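Local coordinates for protein acetylene hydratase (Pelobacter acetylenicus, PDB 2E7Z) that catalyses the hydration of acetylene to acetaldehyde, using a tungsten-bis(molybdopterin guanine dinucleotide) cofactor and a [4Fe-4S] cluster, at residues R53-R58 against Y612-I617; E89-I94 against V500-E505; A393-M398 against M418-Q423. One frame throughout, in Å; residues are numbered along the deposited sequence. Where two conformers were deposited one is given.

Contact 1 (R53-R58 against Y612-I617)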
loop_
_atom_site.group_PDB
_atom_site.type_symbol
_atom_site.label_atom_id
_atom_site.label_comp_id
_atom_site.label_asym_id
_atom_site.label_seq_id
_atom_site.Cartn_x
_atom_site.Cartn_y
_atom_site.Cartn_z
ATOM N N ARG A 53 -2.668 -19.633 11.109
ATOM C CA ARG A 53 -2.634 -20.766 10.187
ATOM C C ARG A 53 -3.543 -21.927 10.641
ATOM O O ARG A 53 -4.163 -22.608 9.811
ATOM C CB ARG A 53 -1.202 -21.267 9.976
ATOM C CG ARG A 53 -1.107 -22.321 8.895
ATOM C CD ARG A 53 0.192 -23.096 8.989
ATOM N NE ARG A 53 0.109 -24.258 9.880
ATOM C CZ ARG A 53 -0.374 -25.445 9.515
ATOM N NH1 ARG A 53 -0.855 -25.644 8.290
ATOM N NH2 ARG A 53 -0.337 -26.453 10.386
ATOM N N THR A 54 -3.600 -22.169 11.958
ATOM C CA THR A 54 -4.383 -23.289 12.490
ATOM C C THR A 54 -5.699 -22.861 13.123
ATOM O O THR A 54 -6.326 -23.654 13.830
ATOM C CB THR A 54 -3.572 -24.151 13.508
ATOM O OG1 THR A 54 -3.259 -23.360 14.657
ATOM C CG2 THR A 54 -2.282 -24.618 12.862
ATOM N N HIS A 55 -6.112 -21.620 12.914
ATOM C CA HIS A 55 -7.299 -21.104 13.583
ATOM C C HIS A 55 -8.515 -21.939 13.233
ATOM O O HIS A 55 -8.697 -22.313 12.065
ATOM C CB HIS A 55 -7.544 -19.624 13.218
ATOM C CG HIS A 55 -8.415 -18.954 14.223
ATOM N ND1 HIS A 55 -9.786 -19.063 14.201
ATOM C CD2 HIS A 55 -8.106 -18.235 15.324
ATOM C CE1 HIS A 55 -10.288 -18.441 15.258
ATOM N NE2 HIS A 55 -9.291 -17.908 15.938
ATOM N N LYS A 56 -9.357 -22.253 14.228
ATOM C CA LYS A 56 -10.541 -23.075 13.946
ATOM C C LYS A 56 -11.488 -22.441 12.938
ATOM O O LYS A 56 -12.206 -23.154 12.247
ATOM C CB LYS A 56 -11.311 -23.433 15.228
ATOM C CG LYS A 56 -11.901 -22.242 15.955
ATOM C CD LYS A 56 -12.617 -22.644 17.245
ATOM C CE LYS A 56 -13.774 -23.607 16.994
ATOM N NZ LYS A 56 -14.932 -22.967 16.299
ATOM N N ASP A 57 -11.457 -21.106 12.817
ATOM C CA ASP A 57 -12.344 -20.409 11.858
ATOM C C ASP A 57 -11.732 -20.220 10.484
ATOM O O ASP A 57 -12.362 -19.601 9.612
ATOM C CB ASP A 57 -12.821 -19.070 12.423
ATOM C CG ASP A 57 -13.611 -19.246 13.715
ATOM O OD1 ASP A 57 -14.363 -20.240 13.794
ATOM O OD2 ASP A 57 -13.474 -18.402 14.628
ATOM N N ARG A 58 -10.510 -20.718 10.278
ATOM C CA ARG A 58 -9.893 -20.589 8.958
ATOM C C ARG A 58 -10.737 -21.335 7.925
ATOM O O ARG A 58 -11.233 -22.448 8.162
ATOM C CB ARG A 58 -8.461 -21.126 8.999
ATOM C CG ARG A 58 -7.735 -20.959 7.676
ATOM C CD ARG A 58 -6.297 -21.384 7.775
ATOM N NE ARG A 58 -5.727 -21.348 6.397
ATOM C CZ ARG A 58 -4.609 -21.976 6.006
ATOM N NH1 ARG A 58 -3.870 -22.669 6.874
ATOM N NH2 ARG A 58 -4.204 -21.927 4.736
ATOM N N TYR A 612 -6.087 -10.681 11.601
ATOM C CA TYR A 612 -5.743 -11.256 12.926
ATOM C C TYR A 612 -6.675 -10.794 14.039
ATOM O O TYR A 612 -6.321 -10.872 15.234
ATOM C CB TYR A 612 -4.247 -11.089 13.332
ATOM C CG TYR A 612 -3.317 -11.188 12.168
ATOM C CD1 TYR A 612 -3.532 -12.136 11.161
ATOM C CD2 TYR A 612 -2.255 -10.294 12.040
ATOM C CE1 TYR A 612 -2.690 -12.182 10.035
ATOM C CE2 TYR A 612 -1.419 -10.327 10.947
ATOM C CZ TYR A 612 -1.650 -11.256 9.929
ATOM O OH TYR A 612 -0.837 -11.253 8.811
ATOM N N HIS A 613 -7.880 -10.352 13.676
ATOM C CA HIS A 613 -8.907 -10.073 14.699
ATOM C C HIS A 613 -9.673 -11.322 15.174
ATOM O O HIS A 613 -10.522 -11.219 16.064
ATOM C CB HIS A 613 -9.879 -8.987 14.203
ATOM C CG HIS A 613 -9.225 -7.677 13.894
ATOM N ND1 HIS A 613 -8.383 -7.041 14.787
ATOM C CD2 HIS A 613 -9.337 -6.852 12.823
ATOM C CE1 HIS A 613 -7.966 -5.905 14.253
ATOM N NE2 HIS A 613 -8.545 -5.758 13.074
ATOM N N GLN A 614 -9.425 -12.481 14.561
ATOM C CA GLN A 614 -10.055 -13.734 15.010
ATOM C C GLN A 614 -9.723 -13.966 16.501
ATOM O O GLN A 614 -8.641 -13.561 16.944
ATOM C CB GLN A 614 -9.546 -14.902 14.160
ATOM C CG GLN A 614 -10.250 -15.022 12.819
ATOM C CD GLN A 614 -9.773 -13.966 11.799
ATOM O OE1 GLN A 614 -8.629 -13.461 11.867
ATOM N NE2 GLN A 614 -10.645 -13.639 10.845
ATOM N N PRO A 615 -10.657 -14.579 17.284
ATOM C CA PRO A 615 -10.369 -14.847 18.689
ATOM C C PRO A 615 -9.015 -15.525 18.862
ATOM O O PRO A 615 -8.732 -16.532 18.212
ATOM C CB PRO A 615 -11.513 -15.780 19.112
ATOM C CG PRO A 615 -12.672 -15.331 18.290
ATOM C CD PRO A 615 -12.032 -14.986 16.928
ATOM N N GLY A 616 -8.179 -14.960 19.725
ATOM C CA GLY A 616 -6.878 -15.543 20.006
ATOM C C GLY A 616 -5.962 -14.561 20.676
ATOM O O GLY A 616 -6.367 -13.427 21.007
ATOM N N ILE A 617 -4.714 -14.984 20.858
ATOM C CA ILE A 617 -3.702 -14.188 21.551
ATOM C C ILE A 617 -3.507 -12.799 20.951
ATOM O O ILE A 617 -3.410 -11.815 21.686
ATOM C CB ILE A 617 -2.350 -14.975 21.704
ATOM C CG1 ILE A 617 -1.334 -14.203 22.563
ATOM C CG2 ILE A 617 -1.788 -15.403 20.342
ATOM C CD1 ILE A 617 -0.202 -15.070 23.115
#

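Contact 2 (E89-I94 against V500-E505)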
loop_
_atom_site.group_PDB
_atom_site.type_symbol
_atom_site.label_atom_id
_atom_site.label_comp_id
_atom_site.label_asym_id
_atom_site.label_seq_id
_atom_site.Cartn_x
_atom_site.Cartn_y
_atom_site.Cartn_z
ATOM N N GLU A 89 -18.410 -20.690 -15.725
ATOM C CA GLU A 89 -19.676 -20.619 -16.437
ATOM C C GLU A 89 -20.349 -19.251 -16.248
ATOM O O GLU A 89 -20.819 -18.645 -17.210
ATOM C CB GLU A 89 -20.619 -21.722 -15.957
ATOM C CG GLU A 89 -22.004 -21.671 -16.607
ATOM C CD GLU A 89 -22.999 -22.618 -15.944
ATOM O OE1 GLU A 89 -22.719 -23.136 -14.827
ATOM O OE2 GLU A 89 -24.076 -22.837 -16.544
ATOM N N LYS A 90 -20.392 -18.779 -15.000
ATOM C CA LYS A 90 -21.025 -17.495 -14.721
ATOM C C LYS A 90 -20.232 -16.318 -15.294
ATOM O O LYS A 90 -20.810 -15.383 -15.840
ATOM C CB LYS A 90 -21.246 -17.309 -13.222
ATOM C CG LYS A 90 -21.997 -16.029 -12.883
ATOM C CD LYS A 90 -22.926 -16.169 -11.673
ATOM C CE LYS A 90 -24.168 -15.301 -11.865
ATOM N NZ LYS A 90 -25.007 -15.189 -10.656
ATOM N N LEU A 91 -18.905 -16.368 -15.183
ATOM C CA LEU A 91 -18.078 -15.320 -15.761
ATOM C C LEU A 91 -18.236 -15.241 -17.289
ATOM O O LEU A 91 -18.288 -14.157 -17.856
ATOM C CB LEU A 91 -16.620 -15.571 -15.405
ATOM C CG LEU A 91 -15.617 -14.515 -15.866
ATOM C CD1 LEU A 91 -15.958 -13.185 -15.230
ATOM C CD2 LEU A 91 -14.223 -14.983 -15.485
ATOM N N LYS A 92 -18.309 -16.396 -17.956
ATOM C CA LYS A 92 -18.538 -16.387 -19.405
ATOM C C LYS A 92 -19.836 -15.670 -19.763
ATOM O O LYS A 92 -19.878 -14.885 -20.711
ATOM C CB LYS A 92 -18.580 -17.817 -19.962
ATOM C CG LYS A 92 -17.213 -18.449 -20.068
ATOM C CD LYS A 92 -17.345 -19.951 -20.359
ATOM C CE LYS A 92 -15.985 -20.601 -20.425
ATOM N NZ LYS A 92 -16.107 -22.072 -20.681
ATOM N N LYS A 93 -20.896 -15.940 -19.012
ATOM C CA LYS A 93 -22.186 -15.279 -19.252
ATOM C C LYS A 93 -22.101 -13.774 -19.022
ATOM O O LYS A 93 -22.642 -12.979 -19.809
ATOM C CB LYS A 93 -23.295 -15.888 -18.375
ATOM C CG LYS A 93 -23.685 -17.303 -18.788
ATOM C CD LYS A 93 -24.623 -17.943 -17.753
ATOM C CE LYS A 93 -26.041 -17.364 -17.813
ATOM N NZ LYS A 93 -26.658 -17.508 -19.183
ATOM N N ILE A 94 -21.413 -13.389 -17.946
ATOM C CA ILE A 94 -21.251 -11.985 -17.623
ATOM C C ILE A 94 -20.459 -11.258 -18.730
ATOM O O ILE A 94 -20.847 -10.169 -19.210
ATOM C CB ILE A 94 -20.609 -11.824 -16.229
ATOM C CG1 ILE A 94 -21.620 -12.262 -15.162
ATOM C CG2 ILE A 94 -20.161 -10.372 -16.013
ATOM C CD1 ILE A 94 -20.976 -12.474 -13.796
ATOM N N VAL A 500 -7.796 -22.100 -17.796
ATOM C CA VAL A 500 -8.087 -23.263 -18.636
ATOM C C VAL A 500 -9.568 -23.297 -19.028
ATOM O O VAL A 500 -9.907 -23.465 -20.208
ATOM C CB VAL A 500 -7.636 -24.571 -17.951
ATOM C CG1 VAL A 500 -8.161 -25.804 -18.698
ATOM C CG2 VAL A 500 -6.100 -24.612 -17.813
ATOM N N ARG A 501 -10.447 -23.068 -18.058
ATOM C CA ARG A 501 -11.890 -23.091 -18.324
ATOM C C ARG A 501 -12.365 -21.953 -19.206
ATOM O O ARG A 501 -13.395 -22.066 -19.859
ATOM C CB ARG A 501 -12.677 -23.118 -17.016
ATOM C CG ARG A 501 -12.500 -24.413 -16.226
ATOM C CD ARG A 501 -12.973 -24.229 -14.786
ATOM N NE ARG A 501 -13.076 -25.474 -14.032
ATOM C CZ ARG A 501 -12.043 -26.126 -13.500
ATOM N NH1 ARG A 501 -10.786 -25.658 -13.632
ATOM N NH2 ARG A 501 -12.270 -27.240 -12.827
ATOM N N MET A 502 -11.622 -20.860 -19.212
ATOM C CA MET A 502 -11.936 -19.709 -20.057
ATOM C C MET A 502 -11.326 -19.828 -21.451
ATOM O O MET A 502 -11.434 -18.894 -22.244
ATOM C CB MET A 502 -11.475 -18.395 -19.376
ATOM C CG MET A 502 -12.156 -18.135 -17.996
ATOM S SD MET A 502 -13.975 -18.126 -18.030
ATOM C CE MET A 502 -14.295 -16.554 -18.887
ATOM N N GLY A 503 -10.661 -20.950 -21.727
ATOM C CA GLY A 503 -10.104 -21.239 -23.055
ATOM C C GLY A 503 -8.671 -20.775 -23.297
ATOM O O GLY A 503 -8.207 -20.703 -24.444
ATOM N N LEU A 504 -7.968 -20.451 -22.213
ATOM C CA LEU A 504 -6.654 -19.840 -22.287
ATOM C C LEU A 504 -5.486 -20.773 -21.915
ATOM O O LEU A 504 -4.375 -20.293 -21.659
ATOM C CB LEU A 504 -6.618 -18.600 -21.383
ATOM C CG LEU A 504 -7.676 -17.535 -21.667
ATOM C CD1 LEU A 504 -7.627 -16.505 -20.567
ATOM C CD2 LEU A 504 -7.446 -16.883 -23.051
ATOM N N GLU A 505 -5.707 -22.090 -21.917
ATOM C CA GLU A 505 -4.685 -23.051 -21.513
ATOM C C GLU A 505 -3.335 -22.855 -22.205
ATOM O O GLU A 505 -2.273 -22.996 -21.610
ATOM C CB GLU A 505 -5.187 -24.484 -21.722
ATOM C CG GLU A 505 -5.432 -24.904 -23.160
ATOM C CD GLU A 505 -6.127 -26.265 -23.233
ATOM O OE1 GLU A 505 -5.549 -27.192 -23.839
ATOM O OE2 GLU A 505 -7.241 -26.416 -22.666
#

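Contact 3 (A393-M398 against M418-Q423). With MGD (2-amino-5,6-dimercapto-7-methyl-3,7,8a,9-tetrahydro-8-oxa-1,3,9,10-tetraaza-anthracen-4-one guanosine dinucleotide), chain E.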
loop_
_atom_site.group_PDB
_atom_site.type_symbol
_atom_site.label_atom_id
_atom_site.label_comp_id
_atom_site.label_asym_id
_atom_site.label_seq_id
_atom_site.Cartn_x
_atom_site.Cartn_y
_atom_site.Cartn_z
ATOM N N ALA A 393 -13.793 5.090 -9.184
ATOM C CA ALA A 393 -14.423 4.790 -10.474
ATOM C C ALA A 393 -14.904 3.340 -10.530
ATOM O O ALA A 393 -15.981 3.054 -11.078
ATOM C CB ALA A 393 -13.481 5.069 -11.631
ATOM N N LEU A 394 -14.094 2.429 -9.986
ATOM C CA LEU A 394 -14.465 1.018 -10.055
ATOM C C LEU A 394 -15.738 0.737 -9.239
ATOM O O LEU A 394 -16.689 0.120 -9.744
ATOM C CB LEU A 394 -13.312 0.150 -9.573
ATOM C CG LEU A 394 -13.615 -1.347 -9.564
ATOM C CD1 LEU A 394 -13.984 -1.884 -11.000
ATOM C CD2 LEU A 394 -12.435 -2.077 -8.967
ATOM N N PHE A 395 -15.752 1.171 -7.971
ATOM C CA PHE A 395 -16.930 0.908 -7.144
ATOM C C PHE A 395 -18.138 1.664 -7.661
ATOM O O PHE A 395 -19.255 1.203 -7.607
ATOM C CB PHE A 395 -16.657 1.208 -5.664
ATOM C CG PHE A 395 -15.754 0.199 -5.015
ATOM C CD1 PHE A 395 -16.163 -1.123 -4.840
ATOM C CD2 PHE A 395 -14.487 0.569 -4.587
ATOM C CE1 PHE A 395 -15.314 -2.048 -4.237
ATOM C CE2 PHE A 395 -13.624 -0.324 -3.992
ATOM C CZ PHE A 395 -14.037 -1.643 -3.812
ATOM N N THR A 396 -17.907 2.841 -8.234
ATOM C CA THR A 396 -19.026 3.582 -8.817
ATOM C C THR A 396 -19.607 2.866 -10.029
ATOM O O THR A 396 -20.820 2.815 -10.193
ATOM C CB THR A 396 -18.597 5.016 -9.150
ATOM O OG1 THR A 396 -18.295 5.676 -7.920
ATOM C CG2 THR A 396 -19.688 5.778 -9.855
ATOM N N ALA A 397 -18.754 2.252 -10.844
ATOM C CA ALA A 397 -19.274 1.514 -12.002
ATOM C C ALA A 397 -20.019 0.287 -11.516
ATOM O O ALA A 397 -21.075 -0.061 -12.025
ATOM C CB ALA A 397 -18.139 1.124 -12.931
ATOM N N MET A 398 -19.456 -0.362 -10.505
ATOM C CA MET A 398 -20.150 -1.495 -9.871
ATOM C C MET A 398 -21.543 -1.112 -9.361
ATOM O O MET A 398 -22.531 -1.820 -9.615
ATOM C CB MET A 398 -19.309 -2.080 -8.737
ATOM C CG MET A 398 -18.064 -2.779 -9.265
ATOM S SD MET A 398 -16.831 -3.053 -7.958
ATOM C CE MET A 398 -17.680 -4.317 -6.953
ATOM N N MET A 418 -13.555 -2.969 2.964
ATOM C CA MET A 418 -12.999 -2.123 4.016
ATOM C C MET A 418 -11.664 -1.490 3.654
ATOM O O MET A 418 -11.051 -0.836 4.513
ATOM C CB MET A 418 -12.821 -2.962 5.308
ATOM C CG MET A 418 -14.142 -3.305 6.031
ATOM S SD MET A 418 -13.978 -4.500 7.389
ATOM C CE MET A 418 -12.577 -3.887 8.354
ATOM N N GLY A 419 -11.224 -1.681 2.402
ATOM C CA GLY A 419 -9.829 -1.421 2.043
ATOM C C GLY A 419 -9.616 -0.148 1.262
ATOM O O GLY A 419 -8.495 0.123 0.800
ATOM N N TYR A 420 -10.672 0.653 1.094
ATOM C CA TYR A 420 -10.590 1.888 0.307
ATOM C C TYR A 420 -11.249 3.019 1.110
ATOM O O TYR A 420 -11.037 3.106 2.308
ATOM C CB TYR A 420 -11.175 1.680 -1.104
ATOM C CG TYR A 420 -10.468 0.578 -1.871
ATOM C CD1 TYR A 420 -10.883 -0.762 -1.757
ATOM C CD2 TYR A 420 -9.366 0.868 -2.691
ATOM C CE1 TYR A 420 -10.223 -1.786 -2.442
ATOM C CE2 TYR A 420 -8.722 -0.154 -3.411
ATOM C CZ TYR A 420 -9.160 -1.465 -3.278
ATOM O OH TYR A 420 -8.502 -2.428 -3.972
ATOM N N ALA A 421 -11.966 3.921 0.453
ATOM C CA ALA A 421 -12.780 4.909 1.141
ATOM C C ALA A 421 -14.259 4.553 0.930
ATOM O O ALA A 421 -14.582 3.467 0.432
ATOM C CB ALA A 421 -12.459 6.301 0.624
ATOM N N ASN A 422 -15.162 5.448 1.340
ATOM C CA ASN A 422 -16.584 5.363 0.993
ATOM C C ASN A 422 -17.090 3.903 1.029
ATOM O O ASN A 422 -17.535 3.356 0.008
ATOM C CB ASN A 422 -16.839 6.053 -0.354
ATOM C CG ASN A 422 -18.332 6.291 -0.601
ATOM O OD1 ASN A 422 -19.188 5.952 0.239
ATOM N ND2 ASN A 422 -18.645 6.860 -1.753
ATOM N N GLN A 423 -17.018 3.304 2.212
ATOM C CA GLN A 423 -17.374 1.920 2.390
ATOM C C GLN A 423 -18.822 1.654 2.010
ATOM O O GLN A 423 -19.139 0.578 1.528
ATOM C CB GLN A 423 -17.103 1.513 3.828
ATOM C CG GLN A 423 -17.377 0.040 4.133
ATOM C CD GLN A 423 -16.773 -0.330 5.464
ATOM O OE1 GLN A 423 -15.641 0.048 5.744
ATOM N NE2 GLN A 423 -17.507 -1.085 6.274
HETATM P PB MGD E . -6.868 -5.966 4.124
HETATM O O1B MGD E . -7.834 -4.966 3.538
HETATM O O2B MGD E . -6.874 -6.237 5.583
HETATM O O3B MGD E . -5.350 -5.589 3.767
HETATM O O3A MGD E . -4.614 -3.787 2.179
HETATM P PA MGD E . -4.598 -5.390 2.361
HETATM O O1A MGD E . -3.212 -5.913 2.592
HETATM O O2A MGD E . -5.422 -5.927 1.230
HETATM O "O5'" MGD E . -7.132 -7.343 3.328
HETATM C "C5'" MGD E . -6.134 -8.350 3.342
HETATM C "C4'" MGD E . -6.868 -9.674 3.256
HETATM O "O4'" MGD E . -5.889 -10.682 2.960
HETATM C "C3'" MGD E . -7.473 -10.128 4.580
HETATM O "O3'" MGD E . -8.877 -10.371 4.390
HETATM C "C2'" MGD E . -6.718 -11.411 4.990
HETATM O "O2'" MGD E . -7.494 -12.422 5.662
HETATM C "C1'" MGD E . -6.247 -11.902 3.648
HETATM N N9 MGD E . -5.011 -12.700 3.639
HETATM C C8 MGD E . -3.896 -12.509 4.388
HETATM N N7 MGD E . -2.929 -13.370 4.034
HETATM C C5 MGD E . -3.407 -14.079 2.987
HETATM C C6 MGD E . -2.924 -15.142 2.122
HETATM O O6 MGD E . -1.774 -15.611 2.251
HETATM N N1 MGD E . -3.767 -15.555 1.161
HETATM C C2 MGD E . -5.020 -15.141 1.007
HETATM N N2 MGD E . -5.766 -15.651 -0.015
HETATM N N3 MGD E . -5.530 -14.177 1.767
HETATM C C4 MGD E . -4.765 -13.635 2.736
HETATM C C10 MGD E . -3.569 -3.037 2.797
HETATM C C11 MGD E . -3.604 -1.654 2.182
HETATM O O11 MGD E . -4.827 -1.068 2.623
HETATM C C12 MGD E . -2.417 -0.847 2.648
HETATM S S12 MGD E . -0.855 -1.515 2.447
HETATM C C13 MGD E . -2.576 0.388 3.151
HETATM S S13 MGD E . -1.277 1.277 3.802
HETATM C C14 MGD E . -3.903 1.080 3.204
HETATM N N15 MGD E . -4.403 1.206 4.564
HETATM C C16 MGD E . -5.661 1.728 4.644
HETATM C C17 MGD E . -6.144 2.558 5.755
HETATM O O17 MGD E . -5.386 2.845 6.709
HETATM N N18 MGD E . -7.416 3.002 5.700
HETATM C C19 MGD E . -8.260 2.721 4.675
HETATM N N19 MGD E . -9.526 3.189 4.682
HETATM N N20 MGD E . -7.888 1.948 3.647
HETATM C C21 MGD E . -6.644 1.459 3.578
HETATM N N22 MGD E . -6.283 0.718 2.527
HETATM C C23 MGD E . -4.907 0.321 2.320
#

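Contact 1 (R53-R58 against Y612-I617)
H55 and D57 face Q614 and P615 across two irregular loops, the backbones coming closest where D57, within a type I beta turn from H55 to R58, has its CA 7.7 Å from Q614 CA. The turn follows helix 49-53, while 612-617 belongs to the molybdopterin dinucleotide-binding region, so an early loop of this DMSO reductase family fold is tied to a late one. The imidazole of H55 carries the tie. CG stands anti to the backbone N (chi1 -160°), a torsion that swings the ring out to the other loop. At the ring edge NE2 donates a hydrogen bond to P615 O, 2.7 Å away; the oxygen lies in the ring plane and offers a lone pair in its own carbonyl plane. Over one face Q614 CB makes a CH-pi contact, 3.7 Å from the ring centroid and displaced toward the rim. A leucine in place of H55 would probably leave P615 O without this donor and the turn without its internal side-chain bond. That bond fixes the ring's rotation from its other nitrogen: H55 ND1 accepts the backbone N-H of D57 at 3.0 Å, leaving the proton on NE2.

Contact 2 (E89-I94 against V500-E505)
The flat group met across this contact is the peptide carbonyl of R501, and K92 comes to it neither over a face nor from the side but end-on: K92 NZ donates a hydrogen bond to R501 O at 2.8 Å, with a C=O...N angle of 164°, almost straight out beyond the oxygen. The guanidinium of R501 is turned elsewhere, held by salt bridges to D81 and D85 on helix 80-98 and to E497 on its own helix. R501 thus grips the long helix through its side chain while its backbone receives a lysine from the same helix.

The apolar part of the contact belongs to M502. K92 is extended beyond CG, and its methylene chain runs past the thioether in the opposite direction, K92 CG lying 3.8 Å from M502 SD. The methionine is bent at both chi2 (-56°) and chi3 (-72°), and these bends tuck its methyl group between the side chains of L91 and K92: M502 CE is 3.7 Å from L91 CD2, the two side chains crossing at about a right angle, and equally 3.7 Å from K92 CG. A88 and I95 of helix 80-98, with F122 and L126 of helix 118-126, also touch M502.

Because R501 O belongs to the last turn of helix 491-501, the ammonium group probably also offsets the partial negative charge gathered there. Far from the annotated sites, the arrangement is that of a helix C-terminus docked against a neighbouring helix, and it is closed by a Schellman motif at G503, whose N binds V500 O at 3.0 Å.

Contact 3 (A393-M398 against M418-Q423)
Y420 meets F395 where a cofactor-binding loop of the alpha/beta fold packs against a helix: the loop leads from strand 408-412, in the largely parallel sheet, to helix 423-431, and F395 stands on helix 391-400, just ahead of that strand in the chain. Tracing Y420 outward from CB shows how one side chain can join a fold to its ligand. CB points toward the helix, and CG is set anti to the carbonyl carbon (chi1 -58°), which sends the ring away from the carbonyl that serves the cofactor. CG already touches the phenylalanine, 3.9 Å from F395 CE2. The next atom, CD1, makes the tightest approach, 3.6 Å to F395 CE2, and CE1 follows at 4.0 Å from the same carbon. At the tip the contact changes character: OH leaves F395 behind and hydrogen-bonds S106 OG on strand 103-107, giving the buried hydroxyl a polar partner.

The two rings form an offset edge-to-face pair. F395 contributes its edge, through CE2 and CZ, and the planes are inclined at 65° with centroids 5.4 Å apart. F395 also touches N425 and A426 of helix 423-431.

With the ring anchored toward helix and sheet, the backbone at its root turns two successive carbonyls to the pterin of one molybdopterin guanine dinucleotide, a cofactor molecule that also hydrogen-bonds T108 and D696. The ring nitrogen N22 of MGD donates to G419 O over 2.9 Å, nearly straight at 169°. Beside it, the exocyclic amino group N19 of MGD donates to Y420 O at 2.8 Å.

The three contacts join parts of the chain at very different sequence separations: contact 1 spans the longest interval, contact 2 lies within it, and contact 3 within that of contact 2. Contacts 1 and 3 lie toward opposite ends of one MGD, but only contact 3 bonds to it. Contact 3 holds the pterin, with the Y420 side chain about 12 Å from the tungsten, whereas the Q614 side chain of contact 1 stops about 6 Å short of the guanosine half. The two do not touch: nearest atoms are about 6 Å apart, centres 28 Å. Contact 2 is remote from the cofactor, its centre 26 Å from that of contact 3 and 34 Å from that of contact 1.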